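Local coordinates for protein putative aldehyde dehydrogenase (Burkholderia cenocepacia, PDB 4YWE) that probably oxidises aldehydes with NAD or NADP as electron acceptor, as a member of the aldehyde dehydrogenase family, and binds calcium and magnesium ions, at residues Ser261-Phe266 with Gly420-Asp425; Ile298-Tyr303 with Ala397-Asp402; Thr140-Arg145 with Lys480-Arg485; Glu119-Ala124 with Phe470-Gly475. All blocks are in the same frame, centred on the assembly; numbering follows the deposited sequence.

Contact 1. Residues Ser261-Phe266 with Gly420-Asp425; sequences SPQIVF and GIWTRD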
loop_
_atom_site.group_PDB
_atom_site.type_symbol
_atom_site.label_atom_id
_atom_site.label_comp_id
_atom_site.label_asym_id
_atom_site.label_seq_id
_atom_site.Cartn_x
_atom_site.Cartn_y
_atom_site.Cartn_z
ATOM N N SER A 261 -7.853 4.696 -30.079
ATOM C CA SER A 261 -8.806 4.652 -28.976
ATOM C C SER A 261 -10.253 4.832 -29.426
ATOM O O SER A 261 -10.577 5.793 -30.122
ATOM C CB SER A 261 -8.446 5.719 -27.943
ATOM O OG SER A 261 -7.133 5.515 -27.448
ATOM N N PRO A 262 -11.126 3.899 -29.018
ATOM C CA PRO A 262 -12.540 3.889 -29.400
ATOM C C PRO A 262 -13.477 4.560 -28.397
ATOM O O PRO A 262 -13.268 4.486 -27.183
ATOM C CB PRO A 262 -12.848 2.395 -29.488
ATOM C CG PRO A 262 -11.999 1.803 -28.404
ATOM C CD PRO A 262 -10.747 2.659 -28.316
ATOM N N GLN A 263 -14.506 5.216 -28.923
ATOM C CA GLN A 263 -15.624 5.694 -28.122
ATOM C C GLN A 263 -16.806 4.754 -28.339
ATOM O O GLN A 263 -17.273 4.596 -29.467
ATOM C CB GLN A 263 -16.003 7.125 -28.505
ATOM C CG GLN A 263 -14.896 8.148 -28.318
ATOM C CD GLN A 263 -14.988 8.873 -26.991
ATOM O OE1 GLN A 263 -15.505 8.336 -26.011
ATOM N NE2 GLN A 263 -14.496 10.106 -26.955
ATOM N N ILE A 264 -17.282 4.127 -27.269
ATOM C CA ILE A 264 -18.365 3.154 -27.378
ATOM C C ILE A 264 -19.679 3.753 -26.885
ATOM O O ILE A 264 -19.827 4.053 -25.700
ATOM C CB ILE A 264 -18.029 1.865 -26.607
ATOM C CG1 ILE A 264 -16.641 1.357 -27.000
ATOM C CG2 ILE A 264 -19.082 0.798 -26.867
ATOM C CD1 ILE A 264 -16.137 0.222 -26.132
ATOM N N VAL A 265 -20.634 3.918 -27.798
ATOM C CA VAL A 265 -21.910 4.544 -27.466
ATOM C C VAL A 265 -23.072 3.565 -27.616
ATOM O O VAL A 265 -23.256 2.960 -28.673
ATOM C CB VAL A 265 -22.155 5.790 -28.337
ATOM C CG1 VAL A 265 -23.420 6.505 -27.887
ATOM C CG2 VAL A 265 -20.959 6.727 -28.276
ATOM N N PHE A 266 -23.860 3.423 -26.553
ATOM C CA PHE A 266 -25.039 2.559 -26.575
ATOM C C PHE A 266 -26.316 3.374 -26.747
ATOM O O PHE A 266 -26.309 4.595 -26.596
ATOM C CB PHE A 266 -25.119 1.724 -25.297
ATOM C CG PHE A 266 -24.089 0.639 -25.223
ATOM C CD1 PHE A 266 -22.798 0.919 -24.813
ATOM C CD2 PHE A 266 -24.412 -0.664 -25.567
ATOM C CE1 PHE A 266 -21.848 -0.077 -24.749
ATOM C CE2 PHE A 266 -23.465 -1.666 -25.503
ATOM C CZ PHE A 266 -22.181 -1.373 -25.094
ATOM N N GLY A 420 -13.411 4.836 -24.143
ATOM C CA GLY A 420 -14.533 5.544 -23.552
ATOM C C GLY A 420 -15.833 4.770 -23.662
ATOM O O GLY A 420 -16.146 4.209 -24.713
ATOM N N ILE A 421 -16.593 4.736 -22.571
ATOM C CA ILE A 421 -17.863 4.019 -22.534
ATOM C C ILE A 421 -19.013 4.983 -22.272
ATOM O O ILE A 421 -19.020 5.691 -21.266
ATOM C CB ILE A 421 -17.848 2.910 -21.468
ATOM C CG1 ILE A 421 -16.765 1.875 -21.777
ATOM C CG2 ILE A 421 -19.213 2.246 -21.377
ATOM C CD1 ILE A 421 -16.622 0.810 -20.707
ATOM N N TRP A 422 -19.989 5.006 -23.174
ATOM C CA TRP A 422 -21.157 5.860 -22.998
ATOM C C TRP A 422 -22.438 5.033 -22.926
ATOM O O TRP A 422 -22.932 4.543 -23.941
ATOM C CB TRP A 422 -21.248 6.886 -24.130
ATOM C CG TRP A 422 -20.079 7.823 -24.174
ATOM C CD1 TRP A 422 -18.913 7.647 -24.861
ATOM C CD2 TRP A 422 -19.958 9.078 -23.496
ATOM N NE1 TRP A 422 -18.076 8.717 -24.655
ATOM C CE2 TRP A 422 -18.696 9.612 -23.819
ATOM C CE3 TRP A 422 -20.797 9.806 -22.644
ATOM C CZ2 TRP A 422 -18.250 10.834 -23.326
ATOM C CZ3 TRP A 422 -20.353 11.024 -22.155
ATOM C CH2 TRP A 422 -19.092 11.524 -22.497
ATOM N N THR A 423 -22.962 4.885 -21.714
ATOM C CA THR A 423 -24.198 4.146 -21.473
ATOM C C THR A 423 -24.716 4.440 -20.067
ATOM O O THR A 423 -23.945 4.815 -19.183
ATOM C CB THR A 423 -23.999 2.624 -21.636
ATOM O OG1 THR A 423 -25.222 1.944 -21.335
ATOM C CG2 THR A 423 -22.909 2.126 -20.702
ATOM N N ARG A 424 -26.019 4.273 -19.865
ATOM C CA ARG A 424 -26.618 4.522 -18.555
ATOM C C ARG A 424 -26.609 3.274 -17.678
ATOM O O ARG A 424 -26.686 3.369 -16.454
ATOM C CB ARG A 424 -28.052 5.036 -18.706
ATOM C CG ARG A 424 -28.155 6.520 -19.013
ATOM C CD ARG A 424 -29.606 6.950 -19.158
ATOM N NE ARG A 424 -29.731 8.361 -19.508
ATOM C CZ ARG A 424 -29.868 8.814 -20.750
ATOM N NH1 ARG A 424 -29.900 7.965 -21.768
ATOM N NH2 ARG A 424 -29.976 10.116 -20.974
ATOM N N ASP A 425 -26.516 2.106 -18.306
ATOM C CA ASP A 425 -26.543 0.845 -17.572
ATOM C C ASP A 425 -25.264 0.647 -16.764
ATOM O O ASP A 425 -24.182 0.491 -17.327
ATOM C CB ASP A 425 -26.743 -0.330 -18.528
ATOM C CG ASP A 425 -27.070 -1.619 -17.802
ATOM O OD1 ASP A 425 -26.133 -2.277 -17.302
ATOM O OD2 ASP A 425 -28.264 -1.976 -17.732
#

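Contact 2. Residues Ile298-Tyr303 with Ala397-Asp402; sequences IERAVY and AMRFVD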
loop_
_atom_site.group_PDB
_atom_site.type_symbol
_atom_site.label_atom_id
_atom_site.label_comp_id
_atom_site.label_asym_id
_atom_site.label_seq_id
_atom_site.Cartn_x
_atom_site.Cartn_y
_atom_site.Cartn_z
ATOM N N ILE A 298 -20.966 2.902 -32.367
ATOM C CA ILE A 298 -22.328 3.240 -31.976
ATOM C C ILE A 298 -23.259 2.049 -32.147
ATOM O O ILE A 298 -23.238 1.383 -33.180
ATOM C CB ILE A 298 -22.849 4.439 -32.788
ATOM C CG1 ILE A 298 -21.773 5.518 -32.907
ATOM C CG2 ILE A 298 -24.115 4.995 -32.157
ATOM C CD1 ILE A 298 -22.074 6.566 -33.959
ATOM N N GLU A 299 -24.079 1.784 -31.135
ATOM C CA GLU A 299 -25.090 0.739 -31.235
ATOM C C GLU A 299 -26.024 1.059 -32.398
ATOM O O GLU A 299 -26.315 2.225 -32.661
ATOM C CB GLU A 299 -25.873 0.608 -29.927
ATOM C CG GLU A 299 -26.878 -0.531 -29.914
ATOM C CD GLU A 299 -27.565 -0.689 -28.573
ATOM O OE1 GLU A 299 -27.123 -0.045 -27.597
ATOM O OE2 GLU A 299 -28.549 -1.454 -28.494
ATOM N N ARG A 300 -26.478 0.019 -33.092
ATOM C CA ARG A 300 -27.251 0.173 -34.323
ATOM C C ARG A 300 -28.478 1.070 -34.167
ATOM O O ARG A 300 -28.805 1.843 -35.067
ATOM C CB ARG A 300 -27.686 -1.198 -34.844
ATOM C CG ARG A 300 -26.537 -2.098 -35.264
ATOM C CD ARG A 300 -27.039 -3.308 -36.037
ATOM N NE ARG A 300 -25.944 -4.099 -36.591
ATOM C CZ ARG A 300 -26.108 -5.177 -37.351
ATOM N NH1 ARG A 300 -27.328 -5.597 -37.654
ATOM N NH2 ARG A 300 -25.052 -5.833 -37.810
ATOM N N ALA A 301 -29.145 0.968 -33.021
ATOM C CA ALA A 301 -30.383 1.703 -32.777
ATOM C C ALA A 301 -30.198 3.217 -32.875
ATOM O O ALA A 301 -31.108 3.931 -33.294
ATOM C CB ALA A 301 -30.949 1.334 -31.414
ATOM N N VAL A 302 -29.022 3.704 -32.491
ATOM C CA VAL A 302 -28.766 5.140 -32.496
ATOM C C VAL A 302 -27.592 5.501 -33.402
ATOM O O VAL A 302 -27.042 6.598 -33.299
ATOM C CB VAL A 302 -28.520 5.660 -31.067
ATOM C CG1 VAL A 302 -29.772 5.497 -30.219
ATOM C CG2 VAL A 302 -27.341 4.939 -30.433
ATOM N N TYR A 303 -27.216 4.586 -34.289
ATOM C CA TYR A 303 -26.090 4.813 -35.192
ATOM C C TYR A 303 -26.338 6.006 -36.113
ATOM O O TYR A 303 -25.581 6.974 -36.098
ATOM C CB TYR A 303 -25.801 3.559 -36.023
ATOM C CG TYR A 303 -24.721 3.752 -37.068
ATOM C CD1 TYR A 303 -23.411 4.037 -36.700
ATOM C CD2 TYR A 303 -25.012 3.643 -38.423
ATOM C CE1 TYR A 303 -22.422 4.212 -37.652
ATOM C CE2 TYR A 303 -24.030 3.816 -39.381
ATOM C CZ TYR A 303 -22.737 4.100 -38.992
ATOM O OH TYR A 303 -21.758 4.275 -39.944
ATOM N N ALA A 397 -16.371 6.258 -37.927
ATOM C CA ALA A 397 -17.621 5.816 -37.321
ATOM C C ALA A 397 -18.109 4.505 -37.925
ATOM O O ALA A 397 -18.021 4.294 -39.136
ATOM C CB ALA A 397 -18.686 6.894 -37.467
ATOM N N MET A 398 -18.627 3.630 -37.068
ATOM C CA MET A 398 -19.181 2.348 -37.492
ATOM C C MET A 398 -20.137 1.834 -36.421
ATOM O O MET A 398 -20.113 2.308 -35.285
ATOM C CB MET A 398 -18.067 1.332 -37.747
ATOM C CG MET A 398 -17.296 0.948 -36.497
ATOM S SD MET A 398 -15.799 0.010 -36.851
ATOM C CE MET A 398 -14.750 1.289 -37.540
ATOM N N ARG A 399 -20.971 0.863 -36.777
ATOM C CA ARG A 399 -21.984 0.361 -35.851
ATOM C C ARG A 399 -21.621 -0.997 -35.246
ATOM O O ARG A 399 -20.745 -1.701 -35.751
ATOM C CB ARG A 399 -23.340 0.262 -36.555
ATOM C CG ARG A 399 -23.389 -0.775 -37.666
ATOM C CD ARG A 399 -24.767 -0.832 -38.310
ATOM N NE ARG A 399 -24.913 -1.993 -39.184
ATOM C CZ ARG A 399 -26.058 -2.367 -39.747
ATOM N NH1 ARG A 399 -27.166 -1.670 -39.532
ATOM N NH2 ARG A 399 -26.097 -3.439 -40.527
ATOM N N PHE A 400 -22.297 -1.349 -34.155
ATOM C CA PHE A 400 -22.195 -2.685 -33.571
ATOM C C PHE A 400 -23.568 -3.144 -33.083
ATOM O O PHE A 400 -24.429 -2.322 -32.770
ATOM C CB PHE A 400 -21.169 -2.720 -32.429
ATOM C CG PHE A 400 -21.548 -1.894 -31.224
ATOM C CD1 PHE A 400 -22.372 -2.414 -30.236
ATOM C CD2 PHE A 400 -21.054 -0.610 -31.065
ATOM C CE1 PHE A 400 -22.713 -1.662 -29.127
ATOM C CE2 PHE A 400 -21.389 0.146 -29.956
ATOM C CZ PHE A 400 -22.219 -0.381 -28.986
ATOM N N VAL A 401 -23.765 -4.457 -33.012
ATOM C CA VAL A 401 -25.073 -5.004 -32.670
ATOM C C VAL A 401 -25.225 -5.214 -31.161
ATOM O O VAL A 401 -26.290 -4.952 -30.602
ATOM C CB VAL A 401 -25.339 -6.322 -33.444
ATOM C CG1 VAL A 401 -24.243 -7.346 -33.185
ATOM C CG2 VAL A 401 -26.710 -6.889 -33.093
ATOM N N ASP A 402 -24.164 -5.669 -30.500
ATOM C CA ASP A 402 -24.240 -5.984 -29.076
ATOM C C ASP A 402 -22.930 -5.700 -28.345
ATOM O O ASP A 402 -21.976 -5.200 -28.938
ATOM C CB ASP A 402 -24.643 -7.450 -28.878
ATOM C CG ASP A 402 -23.738 -8.419 -29.627
ATOM O OD1 ASP A 402 -22.584 -8.059 -29.942
ATOM O OD2 ASP A 402 -24.186 -9.554 -29.898
#

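Contact 3. Residues Thr140-Arg145 with Lys480-Arg485; sequences TVLTVR and KTIAIR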
loop_
_atom_site.group_PDB
_atom_site.type_symbol
_atom_site.label_atom_id
_atom_site.label_comp_id
_atom_site.label_asym_id
_atom_site.label_seq_id
_atom_site.Cartn_x
_atom_site.Cartn_y
_atom_site.Cartn_z
ATOM N N THR A 140 15.207 -8.844 10.184
ATOM C CA THR A 140 14.407 -7.677 9.835
ATOM C C THR A 140 14.637 -7.337 8.367
ATOM O O THR A 140 15.763 -7.065 7.949
ATOM C CB THR A 140 14.741 -6.456 10.711
ATOM O OG1 THR A 140 14.316 -6.701 12.057
ATOM C CG2 THR A 140 14.026 -5.220 10.184
ATOM N N VAL A 141 13.565 -7.364 7.587
ATOM C CA VAL A 141 13.660 -7.116 6.156
ATOM C C VAL A 141 12.959 -5.812 5.803
ATOM O O VAL A 141 11.786 -5.625 6.116
ATOM C CB VAL A 141 13.075 -8.288 5.353
ATOM C CG1 VAL A 141 13.056 -7.961 3.867
ATOM C CG2 VAL A 141 13.870 -9.560 5.618
ATOM N N LEU A 142 13.688 -4.907 5.161
ATOM C CA LEU A 142 13.104 -3.658 4.692
ATOM C C LEU A 142 13.414 -3.448 3.214
ATOM O O LEU A 142 14.409 -3.957 2.697
ATOM C CB LEU A 142 13.607 -2.466 5.514
ATOM C CG LEU A 142 15.092 -2.095 5.473
ATOM C CD1 LEU A 142 15.272 -0.623 5.804
ATOM C CD2 LEU A 142 15.897 -2.949 6.440
ATOM N N THR A 143 12.547 -2.704 2.538
ATOM C CA THR A 143 12.756 -2.375 1.135
ATOM C C THR A 143 12.765 -0.866 0.949
ATOM O O THR A 143 12.016 -0.145 1.608
ATOM C CB THR A 143 11.674 -2.994 0.231
ATOM O OG1 THR A 143 10.419 -2.348 0.473
ATOM C CG2 THR A 143 11.539 -4.490 0.494
ATOM N N VAL A 144 13.621 -0.393 0.051
ATOM C CA VAL A 144 13.717 1.029 -0.237
ATOM C C VAL A 144 13.601 1.250 -1.738
ATOM O O VAL A 144 14.182 0.509 -2.530
ATOM C CB VAL A 144 15.026 1.627 0.311
ATOM C CG1 VAL A 144 14.959 1.748 1.826
ATOM C CG2 VAL A 144 16.216 0.778 -0.109
ATOM N N ARG A 145 12.841 2.267 -2.126
ATOM C CA ARG A 145 12.655 2.577 -3.536
ATOM C C ARG A 145 13.586 3.712 -3.939
ATOM O O ARG A 145 13.313 4.883 -3.681
ATOM C CB ARG A 145 11.195 2.925 -3.820
ATOM C CG ARG A 145 10.252 1.781 -3.475
ATOM C CD ARG A 145 8.806 2.071 -3.835
ATOM N NE ARG A 145 7.934 0.982 -3.401
ATOM C CZ ARG A 145 7.742 -0.140 -4.086
ATOM N NH1 ARG A 145 8.355 -0.324 -5.249
ATOM N NH2 ARG A 145 6.935 -1.081 -3.613
ATOM N N LYS A 480 15.220 -1.940 -3.750
ATOM C CA LYS A 480 16.340 -2.596 -3.092
ATOM C C LYS A 480 15.853 -3.257 -1.809
ATOM O O LYS A 480 15.210 -2.615 -0.979
ATOM C CB LYS A 480 17.462 -1.602 -2.784
ATOM C CG LYS A 480 18.562 -2.182 -1.900
ATOM C CD LYS A 480 19.546 -1.116 -1.437
ATOM C CE LYS A 480 20.433 -0.639 -2.575
ATOM N NZ LYS A 480 21.375 0.426 -2.128
ATOM N N THR A 481 16.154 -4.540 -1.648
ATOM C CA THR A 481 15.754 -5.262 -0.445
ATOM C C THR A 481 16.940 -5.442 0.502
ATOM O O THR A 481 18.015 -5.885 0.096
ATOM C CB THR A 481 15.152 -6.637 -0.788
ATOM O OG1 THR A 481 14.058 -6.463 -1.695
ATOM C CG2 THR A 481 14.655 -7.336 0.468
ATOM N N ILE A 482 16.736 -5.089 1.766
ATOM C CA ILE A 482 17.789 -5.190 2.769
ATOM C C ILE A 482 17.390 -6.182 3.854
ATOM O O ILE A 482 16.438 -5.948 4.601
ATOM C CB ILE A 482 18.108 -3.813 3.374
ATOM C CG1 ILE A 482 18.501 -2.828 2.268
ATOM C CG2 ILE A 482 19.209 -3.933 4.420
ATOM C CD1 ILE A 482 18.673 -1.400 2.747
ATOM N N ALA A 483 18.121 -7.288 3.939
ATOM C CA ALA A 483 17.827 -8.328 4.919
ATOM C C ALA A 483 18.845 -8.321 6.055
ATOM O O ALA A 483 20.011 -8.661 5.859
ATOM C CB ALA A 483 17.790 -9.692 4.248
ATOM N N ILE A 484 18.393 -7.936 7.243
ATOM C CA ILE A 484 19.273 -7.838 8.401
ATOM C C ILE A 484 19.118 -9.043 9.323
ATOM O O ILE A 484 18.050 -9.263 9.893
ATOM C CB ILE A 484 19.009 -6.541 9.187
ATOM C CG1 ILE A 484 18.926 -5.345 8.238
ATOM C CG2 ILE A 484 20.084 -6.334 10.243
ATOM C CD1 ILE A 484 18.413 -4.083 8.899
ATOM N N ARG A 485 20.189 -9.817 9.468
ATOM C CA ARG A 485 20.218 -10.903 10.441
ATOM C C ARG A 485 20.788 -10.385 11.756
ATOM O O ARG A 485 21.977 -10.085 11.847
ATOM C CB ARG A 485 21.045 -12.080 9.925
ATOM C CG ARG A 485 21.060 -13.281 10.856
ATOM C CD ARG A 485 21.903 -14.410 10.285
ATOM N NE ARG A 485 21.935 -15.570 11.171
ATOM C CZ ARG A 485 22.802 -15.724 12.166
ATOM N NH1 ARG A 485 23.714 -14.790 12.406
ATOM N NH2 ARG A 485 22.758 -16.812 12.924
#

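Contact 4. Residues Glu119-Ala124 with Phe470-Gly475; sequences EFYAGA and FEALYG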
loop_
_atom_site.group_PDB
_atom_site.type_symbol
_atom_site.label_atom_id
_atom_site.label_comp_id
_atom_site.label_asym_id
_atom_site.label_seq_id
_atom_site.Cartn_x
_atom_site.Cartn_y
_atom_site.Cartn_z
ATOM N N GLU A 119 3.006 20.306 -9.102
ATOM C CA GLU A 119 2.322 20.446 -7.819
ATOM C C GLU A 119 2.024 19.085 -7.196
ATOM O O GLU A 119 2.256 18.869 -6.004
ATOM C CB GLU A 119 1.020 21.231 -7.987
ATOM C CG GLU A 119 0.237 21.410 -6.697
ATOM C CD GLU A 119 -1.122 22.045 -6.921
ATOM O OE1 GLU A 119 -1.828 21.629 -7.864
ATOM O OE2 GLU A 119 -1.482 22.962 -6.154
ATOM N N PHE A 120 1.507 18.174 -8.013
ATOM C CA PHE A 120 1.132 16.843 -7.553
ATOM C C PHE A 120 2.348 16.066 -7.063
ATOM O O PHE A 120 2.341 15.514 -5.964
ATOM C CB PHE A 120 0.426 16.072 -8.673
ATOM C CG PHE A 120 0.014 14.676 -8.290
ATOM C CD1 PHE A 120 -1.151 14.454 -7.572
ATOM C CD2 PHE A 120 0.783 13.585 -8.659
ATOM C CE1 PHE A 120 -1.536 13.172 -7.224
ATOM C CE2 PHE A 120 0.405 12.300 -8.314
ATOM C CZ PHE A 120 -0.754 12.093 -7.595
ATOM N N TYR A 121 3.397 16.039 -7.879
ATOM C CA TYR A 121 4.583 15.253 -7.562
ATOM C C TYR A 121 5.393 15.873 -6.427
ATOM O O TYR A 121 6.148 15.180 -5.747
ATOM C CB TYR A 121 5.449 15.077 -8.811
ATOM C CG TYR A 121 4.905 14.022 -9.748
ATOM C CD1 TYR A 121 4.509 12.783 -9.264
ATOM C CD2 TYR A 121 4.761 14.273 -11.106
ATOM C CE1 TYR A 121 4.005 11.812 -10.106
ATOM C CE2 TYR A 121 4.253 13.307 -11.960
ATOM C CZ TYR A 121 3.878 12.080 -11.452
ATOM O OH TYR A 121 3.372 11.115 -12.290
ATOM N N ALA A 122 5.225 17.174 -6.221
ATOM C CA ALA A 122 5.877 17.860 -5.112
ATOM C C ALA A 122 5.423 17.271 -3.785
ATOM O O ALA A 122 6.214 17.122 -2.855
ATOM C CB ALA A 122 5.582 19.351 -5.157
ATOM N N GLY A 123 4.140 16.935 -3.704
ATOM C CA GLY A 123 3.580 16.359 -2.498
ATOM C C GLY A 123 3.790 14.862 -2.387
ATOM O O GLY A 123 3.583 14.281 -1.323
ATOM N N ALA A 124 4.207 14.237 -3.484
ATOM C CA ALA A 124 4.370 12.787 -3.524
ATOM C C ALA A 124 5.788 12.352 -3.174
ATOM O O ALA A 124 6.011 11.201 -2.797
ATOM C CB ALA A 124 3.988 12.254 -4.900
ATOM N N PHE A 470 0.470 8.658 -9.131
ATOM C CA PHE A 470 1.459 8.215 -8.156
ATOM C C PHE A 470 2.213 6.992 -8.670
ATOM O O PHE A 470 3.401 6.820 -8.394
ATOM C CB PHE A 470 0.784 7.900 -6.818
ATOM C CG PHE A 470 1.736 7.826 -5.659
ATOM C CD1 PHE A 470 2.423 6.655 -5.380
ATOM C CD2 PHE A 470 1.941 8.928 -4.846
ATOM C CE1 PHE A 470 3.301 6.587 -4.312
ATOM C CE2 PHE A 470 2.817 8.865 -3.777
ATOM C CZ PHE A 470 3.497 7.693 -3.510
ATOM N N GLU A 471 1.511 6.156 -9.431
ATOM C CA GLU A 471 2.060 4.910 -9.966
ATOM C C GLU A 471 3.338 5.120 -10.783
ATOM O O GLU A 471 4.177 4.223 -10.880
ATOM C CB GLU A 471 1.001 4.211 -10.828
ATOM C CG GLU A 471 1.426 2.867 -11.406
ATOM C CD GLU A 471 1.369 1.744 -10.389
ATOM O OE1 GLU A 471 0.913 1.988 -9.253
ATOM O OE2 GLU A 471 1.778 0.613 -10.728
ATOM N N ALA A 472 3.485 6.308 -11.359
ATOM C CA ALA A 472 4.620 6.612 -12.224
ATOM C C ALA A 472 5.944 6.561 -11.465
ATOM O O ALA A 472 6.986 6.247 -12.042
ATOM C CB ALA A 472 4.435 7.978 -12.871
ATOM N N LEU A 473 5.893 6.865 -10.172
ATOM C CA LEU A 473 7.084 6.877 -9.330
ATOM C C LEU A 473 7.744 5.501 -9.235
ATOM O O LEU A 473 8.955 5.402 -9.034
ATOM C CB LEU A 473 6.738 7.382 -7.927
ATOM C CG LEU A 473 6.164 8.797 -7.830
ATOM C CD1 LEU A 473 5.804 9.128 -6.393
ATOM C CD2 LEU A 473 7.146 9.816 -8.387
ATOM N N TYR A 474 6.948 4.444 -9.376
ATOM C CA TYR A 474 7.474 3.082 -9.307
ATOM C C TYR A 474 8.294 2.748 -10.548
ATOM O O TYR A 474 9.206 1.922 -10.499
ATOM C CB TYR A 474 6.340 2.071 -9.135
ATOM C CG TYR A 474 5.518 2.295 -7.888
ATOM C CD1 TYR A 474 6.040 2.024 -6.630
ATOM C CD2 TYR A 474 4.217 2.778 -7.968
ATOM C CE1 TYR A 474 5.291 2.231 -5.486
ATOM C CE2 TYR A 474 3.462 2.987 -6.830
ATOM C CZ TYR A 474 4.004 2.711 -5.592
ATOM O OH TYR A 474 3.253 2.919 -4.458
ATOM N N GLY A 475 7.963 3.391 -11.662
ATOM C CA GLY A 475 8.710 3.209 -12.891
ATOM C C GLY A 475 10.007 3.995 -12.903
ATOM O O GLY A 475 10.922 3.688 -13.668
#

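Contact 1. Residues Ser261-Phe266 with Gly420-Asp425
Q263 and W422 lie side by side and point the same way from two parallel neighbouring strands, 261-265 and 418-422, in the mixed, largely parallel sheet of the catalytic domain of the aldehyde dehydrogenase fold. The amide plane of Q263 is turned 43° from the indole, whose ring edge faces OE1: W422 NE1 donates to Q263 OE1 at 2.9 Å, with the acceptor in the indole plane but the donor above the plane of the amide carbonyl. The Q263 chain is turned about CB-CG (chi2 -96°), which sets CD beside the indole. Both groups are buried under helix 271-283, where glutamine suits tryptophan because it gives the ring N-H an acceptor without adding charge. G420 pairs with Q263 and has only hydrogen where a side chain would run into OE1. V265 crosses the indole obliquely, its CG2 4.1 Å from W422 CD1. Backbone bonds join the strands, W422 N to I264 O at 2.7 Å. Past the strand ends F266 and T423 run side by side; the T423 hydroxyl is bonded to D268 and accepts from D425 N in an ST turn. The F266 ring turns its edge to W422 O, with CD1 3.7 Å away.

Contact 2. Residues Ile298-Tyr303 with Ala397-Asp402
R300 reaches back over R399 at the C-terminal ends of two neighbouring parallel strands, 293-299 and 394-400, inside the mixed sheet of the catalytic domain. Its CB stands 4.0 Å from F400 O, the carbonyl that also accepts from R300 N. CG comes closer to this oxygen, 3.3 Å, and rests on R399 CD as well. The chain runs extended to NE, CD passing R399 NH1, and a chi4 of -177° continues the line to CZ; the guanidinium lies flat on that of R399, centres 3.7 Å apart, planes at 12°. NE lies over NE and CZ of R399, while R399 NH2 sits over the centre of the R300 group. Such close like charges would repel, but both residues are exposed and water probably screens them. V401 CB lies over the other face of the R300 guanidinium, toward its rim. Nearer the sheet, R399 CB lies over the Y303 ring in a CH-pi contact, 4.0 Å from the centroid, and the Y303 hydroxyl is bonded to D378. On the other face of the sheet, beside E299, whose OE1 is bonded to A267 N, F400 CG sits between backbone N and carbonyl carbon (chi1 66°); the ring lies under the E299 backbone, its CE2 3.4 Å from E299 N.

Contact 3. Residues Thr140-Arg145 with Lys480-Arg485
L142 CD2 packs against two isoleucines at once, 3.7 Å from I484 CD1 and 3.9 Å from I482 CB. The leucine crosses both isoleucines obliquely. Beside it V144 CG2 lies 3.8 Å from K480 CB, the two side chains pointing the same way. On the face that carries V141, T143, T481 and A483, V141 CG1 meets T481 CG2 at 3.8 Å, and the small A483 pairs with V141. Beta-branched residues suit these extended backbones, which pair as antiparallel strands of the oligomerisation domain typical of aldehyde dehydrogenases; paired N-H...O bonds link T140 with I484, L142 with I482 and V144 with K480. Farther out, strand 130-133 borders strand 139-155, and T143 OG1 accepts from E131 N. Residues T481 to I484 pair in parallel with a strand of the third subunit, so the sheet continues across that interface. K480 NZ reaches A433 O and L436 O of the third subunit and forms a salt bridge with E146, while T132 OG1 of the second subunit is hydrogen-bonded to T143 O.

Contact 4. Residues Glu119-Ala124 with Phe470-Gly475
A124 CB touches both F470 and L473 where helix 104-124 packs against the short helix 472-475 and the turn before it, within the aldehyde dehydrogenase fold. It is 3.8 Å from F470 CE2 and 3.9 Å from L473 CD1, and L473 CD1 in turn lies over the centre of the F470 ring. Alanine suits the spot because a short side chain lets both come near. The leucine's other branch, CD2, reaches Y121 CD1 at 4.1 Å as the two side chains slide past each other in opposite directions. Y121 swings its ring toward the turn, its CG beside the backbone N (chi1 -78°), and its hydroxyl comes within 3.4 Å of A472 CB. The same hydroxyl is hydrogen-bonded to G469 O, so a polar tip among buried apolar groups is satisfied by a backbone carbonyl. A472 lies about 8 Å, side chain to side chain, from E256, the predicted active-site glutamate.

No hydrogen bond crosses the contact. The F120 side is looser, touching the other segment through CE2 and CZ near F470 N. Here the fourth subunit closes in, its K127 making a cation-pi contact with F120 and packing on A124 and the partly exposed F470. F470 N lies at the edge of the F120 ring, 3.7 Å from CE2.

In the fold
Contacts 1 and 2 share one sheet: strands 261-265 and 293-299 are neighbours in it, the contact centres are 11 Å apart, and V265 O probably accepts from E299 N while the F266 and F400 rings meet edge-to-face. Contacts 3 and 4 lie elsewhere, 22 Å apart, and touch where R145 NH1 packs on Y474; helix 472-475 runs almost directly into strand 477-485. From contact 1 to contact 3 the centres are 46 Å apart. Along the chain, contacts 3 and 4 alternate their segments and enclose contact 1, whose span holds contact 2. The C-terminal segment thus returns to pair with strand 139-155 and pack on helix 104-124, both contacts lying next to other subunits.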